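Local structure of glutathione S-transferase domain (Burkholderia graminis, 4MF5) at residues A[154-159]-A[171-176]; A[124-128]-A[201-206]. The protein binds glutathione and probably works as a glutathione transferase, joining the tripeptide to electrophilic substrates. All coordinates share one frame; numbering follows the deposited sequence.

Contact 1 of 2, residues A[154-159]-A[171-176]; sequences QLGFFH and PRDRYV
F158 of the helix 154-159 reaches across to the antiparallel helix 171-176, and each part of its side chain meets a different neighbour. Its CB lies 3.7 Å from R172 CA, where the two backbones also come near each other. With CG anti to the carbonyl carbon (chi1 -72°), the ring runs on past the backbone of R172 toward P171, whose CB sits over the centre of one face, 3.6 Å from the ring centroid. F157 covers the opposite face from within its own helix, so the phenyl ring is sandwiched. At one side of the ring CE2 comes 3.7 Å from Y175 CE2; the two rings are almost coplanar, their planes 6° apart, and meet rim to rim without stacking.

The Y175 ring is likewise covered on both faces: Q154 CB rests over one, 3.6 Å from the ring centroid in a CH-pi contact, and R174 CG lies over the other. Next to this pair, L155 CD1 meets V176 CG2 at 3.6 Å. No direct hydrogen bond links the segments, but at the margin a water bridges H159 ND1 and R172 NH1, accepting a hydrogen bond from the arginine. R172 also grips D173 OD1 side-on through NE and NH2, a salt bridge that holds its guanidinium.

The axes of 154-159 and 171-176 pass 8.5 Å apart at -148°; these segments belong to helices 131-161 and 170-190 of the all-helical C-terminal domain. The polar ends of Q154 and Y175 are engaged at the dimer interface, Q154 OE1 bonding Y175 OH of the second subunit and the reverse, while helix 222-225 packs on L155, R172 and V176.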
ATOM      1  N   GLN A 154       1.610  -9.675 -10.876  1.00  8.98           N
ATOM      2  CA  GLN A 154       1.888 -11.104 -10.919  1.00  9.36           C
ATOM      3  C   GLN A 154       1.250 -11.724 -12.153  1.00  9.64           C
ATOM      4  O   GLN A 154       1.836 -12.607 -12.798  1.00 10.51           O
ATOM      5  CB  GLN A 154       1.445 -11.866  -9.665  1.00  9.65           C
ATOM      6  CG  GLN A 154       2.021 -11.375  -8.348  1.00 10.72           C
ATOM      7  CD  GLN A 154       3.430 -10.927  -8.482  1.00 11.20           C
ATOM      8  OE1 GLN A 154       4.348 -11.746  -8.698  1.00 12.00           O
ATOM      9  NE2 GLN A 154       3.652  -9.625  -8.353  1.00 11.75           N
ATOM     10  N   LEU A 155       0.047 -11.283 -12.528  1.00  9.50           N
ATOM     11  CA  LEU A 155      -0.554 -11.760 -13.771  1.00  9.26           C
ATOM     12  C   LEU A 155       0.325 -11.391 -14.951  1.00 10.13           C
ATOM     13  O   LEU A 155       0.561 -12.207 -15.863  1.00 11.12           O
ATOM     14  CB  LEU A 155      -1.970 -11.235 -13.930  1.00 10.03           C
ATOM     15  CG  LEU A 155      -2.675 -11.662 -15.232  1.00 10.40           C
ATOM     16  CD1 LEU A 155      -2.549 -13.174 -15.472  1.00 11.64           C
ATOM     17  CD2 LEU A 155      -4.129 -11.237 -15.211  1.00 10.73           C
ATOM     18  N   GLY A 156       0.818 -10.157 -14.990  1.00 10.43           N
ATOM     19  CA  GLY A 156       1.698  -9.769 -16.056  1.00 11.96           C
ATOM     20  C   GLY A 156       2.912 -10.674 -16.163  1.00 12.24           C
ATOM     21  O   GLY A 156       3.336 -11.066 -17.267  1.00 13.96           O
ATOM     22  N   PHE A 157       3.503 -11.002 -15.022  1.00 11.92           N
ATOM     23  CA  PHE A 157       4.638 -11.912 -15.042  1.00 12.17           C
ATOM     24  C   PHE A 157       4.242 -13.266 -15.639  1.00 11.63           C
ATOM     25  O   PHE A 157       4.851 -13.722 -16.593  1.00 13.61           O
ATOM     26  CB  PHE A 157       5.257 -12.116 -13.657  1.00 12.84           C
ATOM     27  CG  PHE A 157       6.372 -13.109 -13.704  1.00 12.74           C
ATOM     28  CD1 PHE A 157       7.554 -12.788 -14.326  1.00 14.18           C
ATOM     29  CD2 PHE A 157       6.198 -14.414 -13.243  1.00 11.97           C
ATOM     30  CE1 PHE A 157       8.573 -13.710 -14.449  1.00 14.65           C
ATOM     31  CE2 PHE A 157       7.223 -15.351 -13.355  1.00 13.03           C
ATOM     32  CZ  PHE A 157       8.402 -14.993 -13.963  1.00 13.72           C
ATOM     33  N   PHE A 158       3.229 -13.909 -15.074  1.00 10.57           N
ATOM     34  CA  PHE A 158       2.928 -15.268 -15.496  1.00 10.70           C
ATOM     35  C   PHE A 158       2.348 -15.344 -16.895  1.00 11.52           C
ATOM     36  O   PHE A 158       2.517 -16.360 -17.562  1.00 14.24           O
ATOM     37  CB  PHE A 158       2.063 -15.995 -14.480  1.00 11.29           C
ATOM     38  CG  PHE A 158       2.819 -16.347 -13.231  1.00 10.28           C
ATOM     39  CD1 PHE A 158       3.787 -17.347 -13.252  1.00 11.34           C
ATOM     40  CD2 PHE A 158       2.627 -15.638 -12.049  1.00 10.29           C
ATOM     41  CE1 PHE A 158       4.517 -17.645 -12.123  1.00 11.96           C
ATOM     42  CE2 PHE A 158       3.373 -15.941 -10.924  1.00 11.42           C
ATOM     43  CZ  PHE A 158       4.308 -16.947 -10.950  1.00 12.53           C
ATOM     44  N   HIS A 159       1.672 -14.306 -17.370  1.00 11.81           N
ATOM     45  CA  HIS A 159       1.126 -14.311 -18.711  1.00 12.70           C
ATOM     46  C   HIS A 159       2.149 -13.897 -19.754  1.00 14.01           C
ATOM     47  O   HIS A 159       2.316 -14.593 -20.760  1.00 18.43           O
ATOM     48  CB  HIS A 159      -0.101 -13.418 -18.804  1.00 11.85           C
ATOM     49  CG  HIS A 159      -0.702 -13.369 -20.164  1.00 11.68           C
ATOM     50  ND1 HIS A 159      -1.022 -14.503 -20.872  1.00 13.12           N
ATOM     51  CD2 HIS A 159      -1.038 -12.315 -20.948  1.00 12.44           C
ATOM     52  CE1 HIS A 159      -1.551 -14.145 -22.026  1.00 13.65           C
ATOM     53  NE2 HIS A 159      -1.576 -12.826 -22.092  1.00 14.15           N
ATOM     54  N   PRO A 171      -0.330 -20.921 -11.816  1.00 11.61           N
ATOM     55  CA  PRO A 171      -0.077 -19.591 -11.253  1.00 10.93           C
ATOM     56  C   PRO A 171      -0.750 -18.506 -12.084  1.00 10.41           C
ATOM     57  O   PRO A 171      -1.411 -17.615 -11.525  1.00 11.12           O
ATOM     58  CB  PRO A 171       1.447 -19.470 -11.248  1.00 12.69           C
ATOM     59  CG  PRO A 171       1.911 -20.883 -11.206  1.00 16.99           C
ATOM     60  CD  PRO A 171       0.922 -21.650 -12.032  1.00 12.80           C
ATOM     61  N   ARG A 172      -0.618 -18.565 -13.406  1.00 11.01           N
ATOM     62  CA  ARG A 172      -1.302 -17.580 -14.230  1.00 11.20           C
ATOM     63  C   ARG A 172      -2.790 -17.521 -13.885  1.00 11.14           C
ATOM     64  O   ARG A 172      -3.360 -16.447 -13.690  1.00 11.63           O
ATOM     65  CB  ARG A 172      -1.102 -17.900 -15.711  1.00 11.99           C
ATOM     66  CG  ARG A 172      -1.706 -16.829 -16.628  1.00 13.71           C
ATOM     67  CD  ARG A 172      -1.883 -17.339 -18.045  1.00 15.96           C
ATOM     68  NE  ARG A 172      -2.932 -18.345 -18.055  1.00 18.85           N
ATOM     69  CZ  ARG A 172      -3.182 -19.166 -19.061  1.00 25.53           C
ATOM     70  NH1 ARG A 172      -2.456 -19.108 -20.164  1.00 32.86           N
ATOM     71  NH2 ARG A 172      -4.159 -20.052 -18.951  1.00 30.73           N
ATOM     72  N   ASP A 173      -3.424 -18.680 -13.825  1.00 11.02           N
ATOM     73  CA  ASP A 173      -4.855 -18.728 -13.603  1.00 11.56           C
ATOM     74  C   ASP A 173      -5.276 -18.179 -12.238  1.00 10.49           C
ATOM     75  O   ASP A 173      -6.340 -17.568 -12.111  1.00 10.93           O
ATOM     76  CB  ASP A 173      -5.377 -20.129 -13.834  1.00 14.46           C
ATOM     77  CG  ASP A 173      -5.342 -20.534 -15.325  1.00 18.44           C
ATOM     78  OD1 ASP A 173      -5.051 -19.675 -16.195  1.00 21.66           O
ATOM     79  OD2 ASP A 173      -5.613 -21.690 -15.598  1.00 24.68           O
ATOM     80  N   ARG A 174      -4.445 -18.405 -11.229  1.00 10.32           N
ATOM     81  CA  ARG A 174      -4.661 -17.818  -9.911  1.00 10.47           C
ATOM     82  C   ARG A 174      -4.744 -16.291 -10.010  1.00  9.61           C
ATOM     83  O   ARG A 174      -5.632 -15.651  -9.425  1.00 10.03           O
ATOM     84  CB  ARG A 174      -3.518 -18.268  -8.992  1.00 11.05           C
ATOM     85  CG  ARG A 174      -3.365 -17.485  -7.707  1.00 12.19           C
ATOM     86  CD  ARG A 174      -2.237 -18.074  -6.870  1.00 12.50           C
ATOM     87  NE  ARG A 174      -1.884 -17.283  -5.699  1.00 13.68           N
ATOM     88  CZ  ARG A 174      -2.521 -17.317  -4.547  1.00 13.46           C
ATOM     89  NH1 ARG A 174      -3.554 -18.132  -4.377  1.00 15.87           N
ATOM     90  NH2 ARG A 174      -2.114 -16.532  -3.548  1.00 16.60           N
ATOM     91  N   TYR A 175      -3.806 -15.694 -10.730  1.00  9.07           N
ATOM     92  CA  TYR A 175      -3.763 -14.238 -10.837  1.00  9.20           C
ATOM     93  C   TYR A 175      -4.791 -13.688 -11.826  1.00  9.30           C
ATOM     94  O   TYR A 175      -5.222 -12.544 -11.680  1.00  9.43           O
ATOM     95  CB  TYR A 175      -2.330 -13.719 -11.069  1.00  9.40           C
ATOM     96  CG  TYR A 175      -1.447 -14.136  -9.921  1.00  8.96           C
ATOM     97  CD1 TYR A 175      -1.626 -13.606  -8.651  1.00  9.13           C
ATOM     98  CD2 TYR A 175      -0.490 -15.129 -10.074  1.00  9.64           C
ATOM     99  CE1 TYR A 175      -0.894 -14.057  -7.576  1.00  9.67           C
ATOM    100  CE2 TYR A 175       0.259 -15.580  -9.009  1.00  9.71           C
ATOM    101  CZ  TYR A 175       0.047 -15.053  -7.757  1.00 10.00           C
ATOM    102  OH  TYR A 175       0.768 -15.558  -6.702  1.00 11.63           O
ATOM    103  N   VAL A 176      -5.250 -14.488 -12.798  1.00  9.78           N
ATOM    104  CA  VAL A 176      -6.410 -14.105 -13.603  1.00  9.68           C
ATOM    105  C   VAL A 176      -7.629 -13.978 -12.706  1.00  9.39           C
ATOM    106  O   VAL A 176      -8.350 -12.978 -12.757  1.00 10.00           O
ATOM    107  CB  VAL A 176      -6.679 -15.114 -14.736  1.00 10.44           C
ATOM    108  CG1 VAL A 176      -8.004 -14.812 -15.397  1.00 12.05           C
ATOM    109  CG2 VAL A 176      -5.558 -15.080 -15.758  1.00 12.14           C
TER
HETATM  110  O   HOH W   1      -0.536 -17.195 -20.987  1.00 20.64           O

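Contact 2 of 2, residues A[124-128]-A[201-206]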
ATOM      1  N   GLY A 124      -2.268  21.060  -2.086  1.00 10.26           N
ATOM      2  CA  GLY A 124      -3.704  21.074  -1.802  1.00 11.63           C
ATOM      3  C   GLY A 124      -4.522  20.741  -3.033  1.00 11.95           C
ATOM      4  O   GLY A 124      -5.510  21.424  -3.327  1.00 16.72           O
ATOM      5  N   GLN A 125      -4.113  19.740  -3.790  1.00  9.91           N
ATOM      6  CA  GLN A 125      -4.818  19.340  -4.999  1.00 10.13           C
ATOM      7  C   GLN A 125      -5.020  17.840  -5.056  1.00 10.11           C
ATOM      8  O   GLN A 125      -4.140  17.088  -4.665  1.00 11.49           O
ATOM      9  CB  GLN A 125      -4.022  19.760  -6.246  1.00 12.50           C
ATOM     10  CG  GLN A 125      -3.875  21.243  -6.422  1.00 13.87           C
ATOM     11  CD  GLN A 125      -3.082  21.525  -7.669  1.00 21.28           C
ATOM     12  OE1 GLN A 125      -3.580  21.335  -8.802  1.00 22.31           O
ATOM     13  NE2 GLN A 125      -1.825  21.936  -7.490  1.00 18.44           N
ATOM     14  N   LEU A 126      -6.169  17.418  -5.578  1.00  9.82           N
ATOM     15  CA  LEU A 126      -6.408  16.017  -5.987  1.00  9.47           C
ATOM     16  C   LEU A 126      -6.527  15.066  -4.803  1.00 10.02           C
ATOM     17  O   LEU A 126      -6.401  13.849  -4.937  1.00  9.56           O
ATOM     18  CB  LEU A 126      -5.404  15.543  -7.046  1.00  9.57           C
ATOM     19  CG  LEU A 126      -5.456  16.392  -8.314  1.00 10.66           C
ATOM     20  CD1 LEU A 126      -4.447  15.897  -9.329  1.00 15.42           C
ATOM     21  CD2 LEU A 126      -6.853  16.450  -8.919  1.00 18.33           C
ATOM     22  N   ILE A 127      -6.880  15.623  -3.656  1.00 12.05           N
ATOM     23  CA  ILE A 127      -7.325  14.845  -2.510  1.00 12.61           C
ATOM     24  C   ILE A 127      -8.462  15.633  -1.890  1.00 13.38           C
ATOM     25  O   ILE A 127      -8.426  16.855  -1.903  1.00 17.11           O
ATOM     26  CB  ILE A 127      -6.155  14.569  -1.528  1.00 12.32           C
ATOM     27  CG1 ILE A 127      -6.513  13.485  -0.514  1.00 13.70           C
ATOM     28  CG2 ILE A 127      -5.656  15.861  -0.885  1.00 14.50           C
ATOM     29  CD1 ILE A 127      -5.353  13.007   0.317  1.00 14.52           C
ATOM     30  N   PRO A 128      -9.492  14.982  -1.344  1.00 12.30           N
ATOM     31  CA  PRO A 128     -10.543  15.748  -0.696  1.00 14.67           C
ATOM     32  C   PRO A 128      -9.977  16.571   0.460  1.00 16.42           C
ATOM     33  O   PRO A 128      -9.035  16.162   1.134  1.00 20.23           O
ATOM     34  CB  PRO A 128     -11.483  14.665  -0.167  1.00 14.82           C
ATOM     35  CG  PRO A 128     -11.309  13.538  -1.126  1.00 13.17           C
ATOM     36  CD  PRO A 128      -9.828  13.550  -1.386  1.00 12.26           C
ATOM     37  N   TYR A 201     -12.033  13.795  -9.584  1.00 11.04           N
ATOM     38  CA  TYR A 201     -10.824  13.073  -9.950  1.00 10.09           C
ATOM     39  C   TYR A 201      -9.779  13.283  -8.853  1.00  9.62           C
ATOM     40  O   TYR A 201      -9.641  14.394  -8.347  1.00 11.27           O
ATOM     41  CB  TYR A 201     -10.337  13.652 -11.278  1.00 10.95           C
ATOM     42  CG  TYR A 201      -9.018  13.168 -11.808  1.00 10.32           C
ATOM     43  CD1 TYR A 201      -8.880  11.906 -12.368  1.00 10.63           C
ATOM     44  CD2 TYR A 201      -7.910  14.014 -11.829  1.00 10.80           C
ATOM     45  CE1 TYR A 201      -7.684  11.507 -12.954  1.00 10.09           C
ATOM     46  CE2 TYR A 201      -6.718  13.625 -12.395  1.00 10.17           C
ATOM     47  CZ  TYR A 201      -6.614  12.377 -12.990  1.00  9.38           C
ATOM     48  OH  TYR A 201      -5.464  11.972 -13.643  1.00  9.52           O
ATOM     49  N   SER A 202      -9.036  12.238  -8.518  1.00  8.57           N
ATOM     50  CA  SER A 202      -8.151  12.304  -7.370  1.00  8.73           C
ATOM     51  C   SER A 202      -6.942  11.406  -7.516  1.00  7.80           C
ATOM     52  O   SER A 202      -6.827  10.611  -8.463  1.00  8.10           O
ATOM     53  CB  SER A 202      -8.908  11.893  -6.096  1.00  9.24           C
ATOM     54  OG  SER A 202      -9.101  10.475  -6.046  1.00  9.06           O
ATOM     55  N   ILE A 203      -6.091  11.432  -6.499  1.00  7.81           N
ATOM     56  CA  ILE A 203      -4.975  10.525  -6.420  1.00  7.88           C
ATOM     57  C   ILE A 203      -5.397   9.058  -6.448  1.00  7.54           C
ATOM     58  O   ILE A 203      -4.582   8.207  -6.814  1.00  7.88           O
ATOM     59  CB  ILE A 203      -4.070  10.810  -5.191  1.00  8.31           C
ATOM     60  CG1 ILE A 203      -4.812  10.689  -3.857  1.00  8.86           C
ATOM     61  CG2 ILE A 203      -3.368  12.140  -5.366  1.00  9.23           C
ATOM     62  CD1 ILE A 203      -3.892  10.760  -2.666  1.00 10.15           C
ATOM     63  N   ALA A 204      -6.621   8.720  -6.024  1.00  7.70           N
ATOM     64  CA  ALA A 204      -7.046   7.329  -6.146  1.00  8.03           C
ATOM     65  C   ALA A 204      -7.090   6.878  -7.609  1.00  7.55           C
ATOM     66  O   ALA A 204      -6.691   5.755  -7.948  1.00  7.92           O
ATOM     67  CB  ALA A 204      -8.400   7.128  -5.477  1.00  8.71           C
ATOM     68  N   ASP A 205      -7.597   7.742  -8.478  1.00  7.41           N
ATOM     69  CA  ASP A 205      -7.652   7.428  -9.913  1.00  7.40           C
ATOM     70  C   ASP A 205      -6.250   7.366 -10.507  1.00  7.22           C
ATOM     71  O   ASP A 205      -5.928   6.484 -11.315  1.00  7.47           O
ATOM     72  CB  ASP A 205      -8.509   8.482 -10.626  1.00  7.86           C
ATOM     73  CG  ASP A 205      -9.860   8.643  -9.955  1.00  8.08           C
ATOM     74  OD1 ASP A 205     -10.640   7.666  -9.988  1.00  8.41           O
ATOM     75  OD2 ASP A 205     -10.091   9.737  -9.390  1.00  8.60           O
ATOM     76  N   ILE A 206      -5.412   8.329 -10.133  1.00  7.13           N
ATOM     77  CA  ILE A 206      -4.045   8.381 -10.623  1.00  7.44           C
ATOM     78  C   ILE A 206      -3.261   7.128 -10.225  1.00  7.15           C
ATOM     79  O   ILE A 206      -2.449   6.628 -10.997  1.00  7.70           O
ATOM     80  CB  ILE A 206      -3.364   9.679 -10.155  1.00  7.89           C
ATOM     81  CG1 ILE A 206      -4.070  10.889 -10.795  1.00  7.91           C
ATOM     82  CG2 ILE A 206      -1.882   9.658 -10.490  1.00  8.41           C
ATOM     83  CD1 ILE A 206      -3.617  12.233 -10.251  1.00  9.85           C
TER
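L126 and I203 share the one hydrogen bond between the loop 124-128 and the segment 201-206: I203 N donates to L126 O over 2.9 Å, with an N-H...O angle of 158° and the donor in the carbonyl plane. The loop thus supplies an acceptor to a first-turn amide of the helix that starts at I203. S202, at the N-cap, and D205 satisfy two further amides in a capping box. S202 OG accepts from A204 N at 3.0 Å, and D205 OD2 in turn accepts from S202 N at 2.9 Å through its anti lone pair. The serine OG stands between the backbone N and the carbonyl carbon (chi1 75°), which turns it back over the start of the helix. D205 OD1 is bound by the amide of I196, tying the cap to the preceding loop.

The apolar contacts centre on L126, whose two methyl branches part company. CD2 reaches the Y201 end, 3.9 Å from Y201 CD2 and near its carbonyl oxygen, whereas CD1 meets I206 CD1 at 3.9 Å, the two side chains crossing at about a right angle. Beyond the hydrogen bond, I127 CD1 touches I203 CD1 at 4.0 Å.

The contact joins the linker between helices 112-123 and 131-161 to the N-terminal end of helix 203-216. L126, I203 and I206 also pack on M59 of helix 51-63, I203 and I206 lean on L116 of helix 112-123, and I127 rests on A137 of helix 131-161, so helices of both domains of the glutathione transferase fold converge here.

How the contacts relate
After an N-terminal extension the chain builds the thioredoxin-like domain, ending with helix 112-123, and then enters the linker 124-128, the first half of contact 2. It runs on into helix 131-161, turns through the loop 162-169 and comes back along helix 170-190; contact 1 closes this short hairpin. The chain then reaches 201-206, where contact 2 closes the much longer loop that contains the whole of contact 1. The two do not touch, their centres lying about 30 Å apart. Contact 1 ties two helices of the C-terminal domain together beside the second subunit, while contact 2 joins the interdomain linker to the start of helix 203-216.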